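Local coordinates for protein putative D-lactate dehydrogenase (Chlamydomonas reinhardtii, PDB 4ZGS) that acts as a pyruvate reductase of the chloroplast, binding NAD and probably forming D-lactate during fermentation, at residues R109-D114 against V128-T133; A145-L150 against M262-S267; G287-D292 against P328-T333. One frame throughout, in Å; residues are numbered along the deposited sequence.

Contact 1: residues R109-D114 against V128-T133; sequences RCAGFD and VVRVPT
The guanidinium of R130 reaches across to the backbone of A111, where NE donates to A111 O at 2.7 Å along a fairly straight path, with an N-H...O angle of 158°. The oxygen lies close to the guanidinium plane, at its edge. NH2 of R130 makes a second, weak bond to the same A111 O at 3.4 Å, so one carbonyl is gripped by two N-H groups along one edge of the guanidinium. An extended chain makes this possible: CG is anti to the backbone N (chi1 168°) and the run on to NE stays straight, which carries the long side chain along the loop to the carbonyl. Arginine suits the place because it spans this distance and offers several N-H groups to a loop backbone. Beside it, the amide N of V131 donates to C110 O at 2.9 Å, a main-chain bond joining the loops that follow the neighbouring strands 105-108 and 127-129.

Packing closes round the arginine. CD1 of F113 lies 3.4 Å from R130 NE, and CE1 of the ring comes over one face of the guanidinium. The planes stand 88° apart, so this is no parallel stack. P132 CA lies on the other side, 4.0 Å above the plane. Y134 adds a hydroxyl on the amide of A111, and the A111 side chain is about 5 Å from the bound NAD.

The contact thus joins two loops at the ends of adjacent strands of the five-stranded parallel sheet, in what is, as in relatives of this dehydrogenase family, probably the substrate-binding domain; strand 127-129 is an outer one. Helix 341-359 covers V131 and N354 bonds to R130 O, while L118 of helix 118-124 backs F113.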
loop_
_atom_site.group_PDB
_atom_site.type_symbol
_atom_site.label_atom_id
_atom_site.label_comp_id
_atom_site.label_asym_id
_atom_site.label_seq_id
_atom_site.Cartn_x
_atom_site.Cartn_y
_atom_site.Cartn_z
ATOM N N ARG A 109 -22.939 2.527 23.493
ATOM C CA ARG A 109 -23.133 3.190 22.206
ATOM C C ARG A 109 -23.215 2.081 21.180
ATOM O O ARG A 109 -22.863 2.280 20.015
ATOM C CB ARG A 109 -21.981 4.122 21.821
ATOM C CG ARG A 109 -21.557 5.203 22.754
ATOM C CD ARG A 109 -20.017 5.213 22.880
ATOM N NE ARG A 109 -19.431 5.046 21.574
ATOM C CZ ARG A 109 -18.162 4.748 21.320
ATOM N NH1 ARG A 109 -17.271 4.623 22.297
ATOM N NH2 ARG A 109 -17.788 4.585 20.059
ATOM N N CYS A 110 -23.448 0.865 21.657
ATOM C CA CYS A 110 -23.454 -0.320 20.801
ATOM C C CYS A 110 -24.546 -1.308 21.231
ATOM O O CYS A 110 -25.236 -1.076 22.199
ATOM C CB CYS A 110 -22.086 -1.005 20.870
ATOM S SG CYS A 110 -21.630 -1.380 22.605
ATOM N N ALA A 111 -24.681 -2.429 20.540
ATOM C CA ALA A 111 -25.638 -3.431 20.974
ATOM C C ALA A 111 -25.009 -4.545 21.789
ATOM O O ALA A 111 -25.712 -5.250 22.501
ATOM C CB ALA A 111 -26.337 -4.045 19.743
ATOM N N GLY A 112 -23.686 -4.681 21.727
ATOM C CA GLY A 112 -23.011 -5.682 22.536
ATOM C C GLY A 112 -22.788 -5.278 23.978
ATOM O O GLY A 112 -22.114 -4.287 24.257
ATOM N N PHE A 113 -23.336 -6.075 24.889
ATOM C CA PHE A 113 -23.058 -5.990 26.324
ATOM C C PHE A 113 -22.111 -7.097 26.793
ATOM O O PHE A 113 -21.835 -7.237 27.980
ATOM C CB PHE A 113 -24.364 -5.991 27.132
ATOM C CG PHE A 113 -25.325 -7.084 26.764
ATOM C CD1 PHE A 113 -26.051 -7.024 25.586
ATOM C CD2 PHE A 113 -25.526 -8.162 27.611
ATOM C CE1 PHE A 113 -26.953 -8.033 25.253
ATOM C CE2 PHE A 113 -26.426 -9.173 27.284
ATOM C CZ PHE A 113 -27.133 -9.109 26.104
ATOM N N ASP A 114 -21.642 -7.888 25.840
ATOM C CA ASP A 114 -20.887 -9.106 26.103
ATOM C C ASP A 114 -19.746 -8.886 27.118
ATOM O O ASP A 114 -19.482 -9.736 27.965
ATOM C CB ASP A 114 -20.346 -9.648 24.773
ATOM C CG ASP A 114 -20.230 -11.163 24.752
ATOM O OD1 ASP A 114 -20.653 -11.821 25.726
ATOM O OD2 ASP A 114 -19.748 -11.701 23.733
ATOM N N VAL A 128 -27.321 -0.885 33.426
ATOM C CA VAL A 128 -26.762 -0.887 32.096
ATOM C C VAL A 128 -27.844 -0.729 31.023
ATOM O O VAL A 128 -28.821 -1.482 30.980
ATOM C CB VAL A 128 -25.956 -2.172 31.832
ATOM C CG1 VAL A 128 -25.372 -2.138 30.438
ATOM C CG2 VAL A 128 -24.837 -2.336 32.865
ATOM N N VAL A 129 -27.641 0.228 30.127
ATOM C CA VAL A 129 -28.582 0.443 29.051
ATOM C C VAL A 129 -27.803 0.302 27.726
ATOM O O VAL A 129 -26.586 0.139 27.734
ATOM C CB VAL A 129 -29.262 1.790 29.216
ATOM C CG1 VAL A 129 -28.807 2.763 28.155
ATOM C CG2 VAL A 129 -30.748 1.602 29.181
ATOM N N ARG A 130 -28.484 0.307 26.591
ATOM C CA ARG A 130 -27.870 -0.246 25.381
ATOM C C ARG A 130 -28.521 0.183 24.065
ATOM O O ARG A 130 -29.653 0.637 24.062
ATOM C CB ARG A 130 -27.959 -1.752 25.555
ATOM C CG ARG A 130 -27.690 -2.627 24.419
ATOM C CD ARG A 130 -28.331 -3.989 24.781
ATOM N NE ARG A 130 -28.115 -5.026 23.777
ATOM C CZ ARG A 130 -29.082 -5.719 23.183
ATOM N NH1 ARG A 130 -30.353 -5.497 23.485
ATOM N NH2 ARG A 130 -28.769 -6.638 22.282
ATOM N N VAL A 131 -27.827 0.081 22.941
ATOM C CA VAL A 131 -28.554 0.239 21.679
ATOM C C VAL A 131 -28.743 -1.076 20.927
ATOM O O VAL A 131 -27.824 -1.558 20.275
ATOM C CB VAL A 131 -27.883 1.228 20.743
ATOM C CG1 VAL A 131 -28.675 1.307 19.440
ATOM C CG2 VAL A 131 -27.764 2.578 21.414
ATOM N N PRO A 132 -29.956 -1.639 20.977
ATOM C CA PRO A 132 -30.152 -2.973 20.388
ATOM C C PRO A 132 -30.173 -3.041 18.845
ATOM O O PRO A 132 -29.863 -4.111 18.323
ATOM C CB PRO A 132 -31.486 -3.424 20.984
ATOM C CG PRO A 132 -32.192 -2.172 21.339
ATOM C CD PRO A 132 -31.167 -1.115 21.625
ATOM N N THR A 133 -30.481 -1.962 18.127
ATOM C CA THR A 133 -30.500 -2.064 16.664
ATOM C C THR A 133 -29.923 -0.869 15.894
ATOM O O THR A 133 -30.329 0.283 16.071
ATOM C CB THR A 133 -31.930 -2.335 16.137
ATOM O OG1 THR A 133 -32.865 -1.517 16.852
ATOM C CG2 THR A 133 -32.305 -3.800 16.341
#

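Contact 2: residues A145-L150 against M262-S267; sequences ALIFAL and MLINVS. With NAD (nicotinamide-adenine-dinucleotide), chain I.
I147 and I264 make the closest approach between the helix and the strand, CG1 to CG1 at 3.5 Å, with the two branched side chains crossing at a slant. One turn further along the helix L150 joins them: its CD1 meets I264 CD1 tip to tip at 4.0 Å, so the end of I264 sits among I147, L146 and L150. M262 fills the next stretch of the interface. Its chain is anti as far as the sulfur and then bends (chi3 -53°), which tucks CE against L150 CB at 3.8 Å and leaves SD 4.0 Å from I147 CG2. A flexible thioether moulds itself to the leucine and isoleucine branches. At the other end L146 CD1 and V266 CG1 lie alongside, their side chains pointing opposite ways, 4.1 Å apart.

This is helix-on-sheet packing of the Rossmann type: helix 136-151 lies against one face of the parallel sheet, roughly antiparallel to the strand (segment directions 146° apart), and the segment axes approach to 9.3 Å. M262 and I264 face the helix; L263 and N265, alternating with them, turn to the opposite side. Aliphatic residues suit this face, since the helix satisfies its backbone internally and the strand through its neighbours.

Beyond the strand's end the chain turns toward the cofactor. N265 OD1 accepts from S267 N at 3.1 Å in an Asx turn, and S267 OG is held by L237 O. These bonds set the position of S267, whose carbonyl receives a weak hydrogen bond from O2D of NAD. On the helix's outer side A145 and F148 pack on F148 and A145 of a second subunit.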
loop_
_atom_site.group_PDB
_atom_site.type_symbol
_atom_site.label_atom_id
_atom_site.label_comp_id
_atom_site.label_asym_id
_atom_site.label_seq_id
_atom_site.Cartn_x
_atom_site.Cartn_y
_atom_site.Cartn_z
ATOM N N ALA A 145 -21.530 -4.489 -0.653
ATOM C CA ALA A 145 -20.323 -3.735 -0.996
ATOM C C ALA A 145 -19.130 -4.680 -1.212
ATOM O O ALA A 145 -18.425 -4.594 -2.203
ATOM C CB ALA A 145 -20.025 -2.732 0.100
ATOM N N LEU A 146 -18.952 -5.608 -0.284
ATOM C CA LEU A 146 -17.881 -6.570 -0.353
ATOM C C LEU A 146 -18.034 -7.376 -1.611
ATOM O O LEU A 146 -17.055 -7.715 -2.276
ATOM C CB LEU A 146 -17.874 -7.488 0.878
ATOM C CG LEU A 146 -17.588 -6.809 2.224
ATOM C CD1 LEU A 146 -17.463 -7.840 3.337
ATOM C CD2 LEU A 146 -16.373 -5.922 2.163
ATOM N N ILE A 147 -19.274 -7.739 -1.923
ATOM C CA ILE A 147 -19.503 -8.578 -3.098
ATOM C C ILE A 147 -19.033 -7.836 -4.360
ATOM O O ILE A 147 -18.239 -8.356 -5.162
ATOM C CB ILE A 147 -20.965 -9.014 -3.193
ATOM C CG1 ILE A 147 -21.213 -10.108 -2.150
ATOM C CG2 ILE A 147 -21.256 -9.633 -4.588
ATOM C CD1 ILE A 147 -22.689 -10.382 -1.874
ATOM N N PHE A 148 -19.437 -6.585 -4.488
ATOM C CA PHE A 148 -19.045 -5.851 -5.668
ATOM C C PHE A 148 -17.535 -5.694 -5.780
ATOM O O PHE A 148 -16.991 -5.910 -6.847
ATOM C CB PHE A 148 -19.741 -4.493 -5.705
ATOM C CG PHE A 148 -21.033 -4.514 -6.497
ATOM C CD1 PHE A 148 -21.017 -4.479 -7.880
ATOM C CD2 PHE A 148 -22.258 -4.590 -5.853
ATOM C CE1 PHE A 148 -22.186 -4.489 -8.589
ATOM C CE2 PHE A 148 -23.417 -4.609 -6.564
ATOM C CZ PHE A 148 -23.380 -4.561 -7.930
ATOM N N ALA A 149 -16.872 -5.355 -4.670
ATOM C CA ALA A 149 -15.458 -5.076 -4.660
ATOM C C ALA A 149 -14.705 -6.333 -5.098
ATOM O O ALA A 149 -13.846 -6.264 -5.966
ATOM C CB ALA A 149 -14.995 -4.590 -3.251
ATOM N N LEU A 150 -15.058 -7.482 -4.532
ATOM C CA LEU A 150 -14.427 -8.743 -4.918
ATOM C C LEU A 150 -14.687 -9.135 -6.375
ATOM O O LEU A 150 -13.790 -9.605 -7.081
ATOM C CB LEU A 150 -14.915 -9.878 -4.011
ATOM C CG LEU A 150 -14.439 -9.821 -2.558
ATOM C CD1 LEU A 150 -15.216 -10.839 -1.720
ATOM C CD2 LEU A 150 -12.950 -10.084 -2.493
ATOM N N MET A 262 -18.332 -17.549 -3.673
ATOM C CA MET A 262 -17.943 -16.367 -2.898
ATOM C C MET A 262 -18.693 -16.390 -1.580
ATOM O O MET A 262 -19.926 -16.411 -1.575
ATOM C CB MET A 262 -18.273 -15.070 -3.661
ATOM C CG MET A 262 -18.129 -13.779 -2.857
ATOM S SD MET A 262 -18.332 -12.346 -3.962
ATOM C CE MET A 262 -17.131 -12.719 -5.235
ATOM N N LEU A 263 -17.971 -16.385 -0.467
ATOM C CA LEU A 263 -18.591 -16.410 0.864
ATOM C C LEU A 263 -18.458 -15.045 1.499
ATOM O O LEU A 263 -17.386 -14.485 1.505
ATOM C CB LEU A 263 -17.942 -17.471 1.743
ATOM C CG LEU A 263 -18.335 -17.522 3.207
ATOM C CD1 LEU A 263 -19.838 -17.699 3.280
ATOM C CD2 LEU A 263 -17.626 -18.699 3.846
ATOM N N ILE A 264 -19.563 -14.499 2.004
ATOM C CA ILE A 264 -19.565 -13.185 2.647
ATOM C C ILE A 264 -20.053 -13.298 4.060
ATOM O O ILE A 264 -21.133 -13.814 4.306
ATOM C CB ILE A 264 -20.451 -12.202 1.931
ATOM C CG1 ILE A 264 -19.989 -12.057 0.488
ATOM C CG2 ILE A 264 -20.414 -10.876 2.646
ATOM C CD1 ILE A 264 -18.607 -11.530 0.364
ATOM N N ASN A 265 -19.247 -12.835 5.004
ATOM C CA ASN A 265 -19.711 -12.860 6.363
ATOM C C ASN A 265 -19.520 -11.526 7.079
ATOM O O ASN A 265 -18.397 -11.138 7.393
ATOM C CB ASN A 265 -18.981 -13.973 7.092
ATOM C CG ASN A 265 -19.470 -14.163 8.476
ATOM O OD1 ASN A 265 -20.564 -13.717 8.824
ATOM N ND2 ASN A 265 -18.646 -14.784 9.309
ATOM N N VAL A 266 -20.623 -10.817 7.289
ATOM C CA VAL A 266 -20.690 -9.605 8.096
ATOM C C VAL A 266 -21.413 -9.821 9.422
ATOM O O VAL A 266 -21.723 -8.842 10.093
ATOM C CB VAL A 266 -21.355 -8.427 7.340
ATOM C CG1 VAL A 266 -20.562 -8.138 6.062
ATOM C CG2 VAL A 266 -22.821 -8.727 7.017
ATOM N N SER A 267 -21.773 -11.057 9.774
ATOM C CA SER A 267 -22.487 -11.238 11.053
ATOM C C SER A 267 -21.573 -11.543 12.231
ATOM O O SER A 267 -21.277 -10.647 13.007
ATOM C CB SER A 267 -23.532 -12.373 10.984
ATOM O OG SER A 267 -24.408 -12.239 9.887
HETATM P PA NAD I . -32.454 -10.607 13.506
HETATM O O1A NAD I . -33.049 -11.234 14.708
HETATM O O2A NAD I . -33.654 -9.933 12.951
HETATM O O5B NAD I . -31.848 -11.695 12.495
HETATM C C5B NAD I . -31.486 -13.007 12.922
HETATM C C4B NAD I . -32.301 -14.046 12.220
HETATM O O4B NAD I . -31.554 -15.345 12.139
HETATM C C3B NAD I . -33.576 -14.323 12.930
HETATM O O3B NAD I . -34.719 -14.215 12.035
HETATM C C2B NAD I . -33.493 -15.694 13.421
HETATM O O2B NAD I . -34.809 -16.310 13.399
HETATM C C1B NAD I . -32.575 -16.385 12.489
HETATM N N9A NAD I . -32.019 -17.571 13.004
HETATM C C8A NAD I . -32.043 -18.019 14.358
HETATM N N7A NAD I . -31.393 -19.260 14.461
HETATM C C5A NAD I . -30.976 -19.591 13.190
HETATM C C6A NAD I . -30.274 -20.682 12.588
HETATM N N6A NAD I . -29.828 -21.782 13.362
HETATM N N1A NAD I . -30.058 -20.649 11.351
HETATM C C2A NAD I . -30.380 -19.776 10.560
HETATM N N3A NAD I . -31.019 -18.717 10.920
HETATM C C4A NAD I . -31.379 -18.519 12.263
HETATM O O3 NAD I . -31.341 -9.520 13.895
HETATM P PN NAD I . -30.535 -8.628 12.839
HETATM O O1N NAD I . -30.823 -7.180 12.987
HETATM O O2N NAD I . -30.985 -8.898 11.452
HETATM O O5D NAD I . -28.972 -8.925 12.974
HETATM C C5D NAD I . -28.288 -8.868 14.231
HETATM C C4D NAD I . -26.906 -9.328 13.949
HETATM O O4D NAD I . -26.142 -8.270 13.251
HETATM C C3D NAD I . -26.129 -9.606 15.163
HETATM O O3D NAD I . -26.468 -10.902 15.722
HETATM C C2D NAD I . -24.758 -9.586 14.656
HETATM O O2D NAD I . -24.433 -10.902 14.143
HETATM C C1D NAD I . -24.731 -8.596 13.550
HETATM N N1N NAD I . -24.002 -7.447 13.922
HETATM C C2N NAD I . -23.026 -6.915 13.047
HETATM C C3N NAD I . -22.290 -5.789 13.414
HETATM C C7N NAD I . -21.235 -5.220 12.470
HETATM O O7N NAD I . -20.582 -5.964 11.760
HETATM N N7N NAD I . -20.988 -3.824 12.421
HETATM C C4N NAD I . -22.522 -5.182 14.663
HETATM C C5N NAD I . -23.490 -5.711 15.540
HETATM C C6N NAD I . -24.226 -6.832 15.173
#

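Contact 3: residues G287-D292 against P328-T333; sequences GALGLD and PQVLVT. With NAD (nicotinamide-adenine-dinucleotide), chain I.
L289 and L331 hold the centre of two parallel strands, with L331 N donating to L289 O at 2.8 Å. L291 N donates to L331 O, and further bonds, L289 N to Q329 O and T333 N to L291 O, extend the pairing at both ends. The carbonyls of L289 and L291 also receive CA-H contacts from V330 and V332, so each is approached twice. On one face L289 lies side by side with V330, CB to CG2 at 3.8 Å; L291 CB and V332 CG2 are 4.2 Å apart. Beta-branched valines suit an extended backbone.

The strands belong to the six-stranded parallel sheet of the Rossmann NAD-binding domain, with 330-332 the outermost strand of this chain. On the face of L331 lies helix 136-151, whose A149 and L150 touch that leucine; G290, with no side chain, lets the helix come near.

The end near the cofactor is buried and multiply bonded. With CG anti to the backbone N (chi1 -167°), D292 brings OD1 to T333 OG1, which donates to it; the modelled 2.5 Å between D292 OD1 and T333 OG1 is very short, so its exact length is doubtful. H142 also bonds to that hydroxyl, while T336 N and A337 N hold OD1 and OD2 respectively. D292 OD2 lies 3.0 Å from O7N of the NAD carboxamide.

At the other end G287 and P328 are partly exposed, and no backbone bond joins G287 to 328-333. Q329, though buried, brings its CG to 3.2 Å from G287 O; P328 and Q329 pack on W317 and M314 of a third subunit.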
loop_
_atom_site.group_PDB
_atom_site.type_symbol
_atom_site.label_atom_id
_atom_site.label_comp_id
_atom_site.label_asym_id
_atom_site.label_seq_id
_atom_site.Cartn_x
_atom_site.Cartn_y
_atom_site.Cartn_z
ATOM N N GLY A 287 -13.932 -19.631 -3.734
ATOM C CA GLY A 287 -13.328 -18.746 -4.707
ATOM C C GLY A 287 -13.056 -17.348 -4.184
ATOM O O GLY A 287 -12.159 -16.673 -4.668
ATOM N N ALA A 288 -13.820 -16.891 -3.201
ATOM C CA ALA A 288 -13.571 -15.559 -2.682
ATOM C C ALA A 288 -14.159 -15.395 -1.291
ATOM O O ALA A 288 -15.037 -16.138 -0.863
ATOM C CB ALA A 288 -14.113 -14.498 -3.627
ATOM N N LEU A 289 -13.604 -14.467 -0.542
ATOM C CA LEU A 289 -14.070 -14.301 0.808
ATOM C C LEU A 289 -14.093 -12.829 1.130
ATOM O O LEU A 289 -13.047 -12.177 1.028
ATOM C CB LEU A 289 -13.150 -15.068 1.762
ATOM C CG LEU A 289 -13.504 -15.238 3.237
ATOM C CD1 LEU A 289 -14.584 -16.303 3.432
ATOM C CD2 LEU A 289 -12.238 -15.540 4.070
ATOM N N GLY A 290 -15.276 -12.283 1.429
ATOM C CA GLY A 290 -15.347 -11.013 2.130
ATOM C C GLY A 290 -15.799 -11.256 3.564
ATOM O O GLY A 290 -16.749 -11.999 3.784
ATOM N N LEU A 291 -15.192 -10.532 4.504
ATOM C CA LEU A 291 -15.413 -10.638 5.951
ATOM C C LEU A 291 -15.378 -9.251 6.530
ATOM O O LEU A 291 -14.553 -8.442 6.115
ATOM C CB LEU A 291 -14.355 -11.477 6.660
ATOM C CG LEU A 291 -14.101 -12.894 6.208
ATOM C CD1 LEU A 291 -12.993 -13.474 7.081
ATOM C CD2 LEU A 291 -15.395 -13.694 6.313
ATOM N N ASP A 292 -16.352 -8.942 7.375
ATOM C CA ASP A 292 -16.312 -7.795 8.271
ATOM C C ASP A 292 -15.975 -8.287 9.680
ATOM O O ASP A 292 -15.845 -7.498 10.611
ATOM C CB ASP A 292 -17.657 -7.059 8.264
ATOM C CG ASP A 292 -17.580 -5.687 8.917
ATOM O OD1 ASP A 292 -16.642 -4.955 8.525
ATOM O OD2 ASP A 292 -18.433 -5.350 9.816
ATOM N N PRO A 328 -5.140 -12.949 -2.426
ATOM C CA PRO A 328 -5.607 -11.921 -3.355
ATOM C C PRO A 328 -7.143 -11.957 -3.496
ATOM O O PRO A 328 -7.731 -10.920 -3.828
ATOM C CB PRO A 328 -4.918 -12.290 -4.671
ATOM C CG PRO A 328 -4.688 -13.763 -4.563
ATOM C CD PRO A 328 -4.420 -14.041 -3.111
ATOM N N GLN A 329 -7.774 -13.114 -3.258
ATOM C CA GLN A 329 -9.244 -13.217 -3.387
ATOM C C GLN A 329 -9.976 -13.027 -2.052
ATOM O O GLN A 329 -11.164 -13.326 -1.954
ATOM C CB GLN A 329 -9.686 -14.553 -4.007
ATOM C CG GLN A 329 -9.483 -15.758 -3.121
ATOM C CD GLN A 329 -8.042 -16.246 -3.159
ATOM O OE1 GLN A 329 -7.113 -15.438 -3.159
ATOM N NE2 GLN A 329 -7.849 -17.571 -3.199
ATOM N N VAL A 330 -9.245 -12.624 -1.012
ATOM C CA VAL A 330 -9.838 -12.295 0.286
ATOM C C VAL A 330 -9.858 -10.782 0.551
ATOM O O VAL A 330 -8.914 -10.073 0.210
ATOM C CB VAL A 330 -9.104 -12.943 1.406
ATOM C CG1 VAL A 330 -9.426 -12.235 2.708
ATOM C CG2 VAL A 330 -9.407 -14.442 1.449
ATOM N N LEU A 331 -10.971 -10.289 1.087
ATOM C CA LEU A 331 -11.101 -8.883 1.444
ATOM C C LEU A 331 -11.717 -8.789 2.825
ATOM O O LEU A 331 -12.703 -9.469 3.112
ATOM C CB LEU A 331 -11.905 -8.098 0.423
ATOM C CG LEU A 331 -12.428 -6.722 0.867
ATOM C CD1 LEU A 331 -11.457 -5.935 1.672
ATOM C CD2 LEU A 331 -12.787 -5.931 -0.385
ATOM N N VAL A 332 -11.045 -8.045 3.706
ATOM C CA VAL A 332 -11.441 -7.917 5.104
ATOM C C VAL A 332 -11.564 -6.464 5.523
ATOM O O VAL A 332 -10.599 -5.706 5.398
ATOM C CB VAL A 332 -10.429 -8.593 6.008
ATOM C CG1 VAL A 332 -10.712 -8.289 7.461
ATOM C CG2 VAL A 332 -10.459 -10.074 5.759
ATOM N N THR A 333 -12.719 -6.109 6.095
ATOM C CA THR A 333 -12.939 -4.784 6.705
ATOM C C THR A 333 -12.970 -4.963 8.209
ATOM O O THR A 333 -13.296 -6.040 8.715
ATOM C CB THR A 333 -14.281 -4.122 6.276
ATOM O OG1 THR A 333 -15.343 -5.069 6.449
ATOM C CG2 THR A 333 -14.255 -3.620 4.813
HETATM P PA NAD I . -32.454 -10.607 13.506
HETATM O O1A NAD I . -33.049 -11.234 14.708
HETATM O O2A NAD I . -33.654 -9.933 12.951
HETATM O O5B NAD I . -31.848 -11.695 12.495
HETATM C C5B NAD I . -31.486 -13.007 12.922
HETATM C C4B NAD I . -32.301 -14.046 12.220
HETATM O O4B NAD I . -31.554 -15.345 12.139
HETATM C C3B NAD I . -33.576 -14.323 12.930
HETATM O O3B NAD I . -34.719 -14.215 12.035
HETATM C C2B NAD I . -33.493 -15.694 13.421
HETATM O O2B NAD I . -34.809 -16.310 13.399
HETATM C C1B NAD I . -32.575 -16.385 12.489
HETATM N N9A NAD I . -32.019 -17.571 13.004
HETATM C C8A NAD I . -32.043 -18.019 14.358
HETATM N N7A NAD I . -31.393 -19.260 14.461
HETATM C C5A NAD I . -30.976 -19.591 13.190
HETATM C C6A NAD I . -30.274 -20.682 12.588
HETATM N N6A NAD I . -29.828 -21.782 13.362
HETATM N N1A NAD I . -30.058 -20.649 11.351
HETATM C C2A NAD I . -30.380 -19.776 10.560
HETATM N N3A NAD I . -31.019 -18.717 10.920
HETATM C C4A NAD I . -31.379 -18.519 12.263
HETATM O O3 NAD I . -31.341 -9.520 13.895
HETATM P PN NAD I . -30.535 -8.628 12.839
HETATM O O1N NAD I . -30.823 -7.180 12.987
HETATM O O2N NAD I . -30.985 -8.898 11.452
HETATM O O5D NAD I . -28.972 -8.925 12.974
HETATM C C5D NAD I . -28.288 -8.868 14.231
HETATM C C4D NAD I . -26.906 -9.328 13.949
HETATM O O4D NAD I . -26.142 -8.270 13.251
HETATM C C3D NAD I . -26.129 -9.606 15.163
HETATM O O3D NAD I . -26.468 -10.902 15.722
HETATM C C2D NAD I . -24.758 -9.586 14.656
HETATM O O2D NAD I . -24.433 -10.902 14.143
HETATM C C1D NAD I . -24.731 -8.596 13.550
HETATM N N1N NAD I . -24.002 -7.447 13.922
HETATM C C2N NAD I . -23.026 -6.915 13.047
HETATM C C3N NAD I . -22.290 -5.789 13.414
HETATM C C7N NAD I . -21.235 -5.220 12.470
HETATM O O7N NAD I . -20.582 -5.964 11.760
HETATM N N7N NAD I . -20.988 -3.824 12.421
HETATM C C4N NAD I . -22.522 -5.182 14.663
HETATM C C5N NAD I . -23.490 -5.711 15.540
HETATM C C6N NAD I . -24.226 -6.832 15.173
#

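How the contacts relate
From the N terminus, contact 1 comes first: it closes a short loop around helix 118-124 and ties the loops at the ends of two strands of the five-stranded sheet. The chain then passes into helix 136-151, and contact 2 brings that helix onto strand 261-265 after 111 intervening residues. Contact 3 opens later and closes a 35-residue excursion. The three follow in series, without nesting or crossing. Contacts 2 and 3 share the six-stranded sheet, where N265 N meets G290 O in a probable hydrogen bond at 2.9 Å, and both reach NAD. Contact 1 lies about 25 Å from contact 2, centre to centre, on the opposite side of the chain's centre.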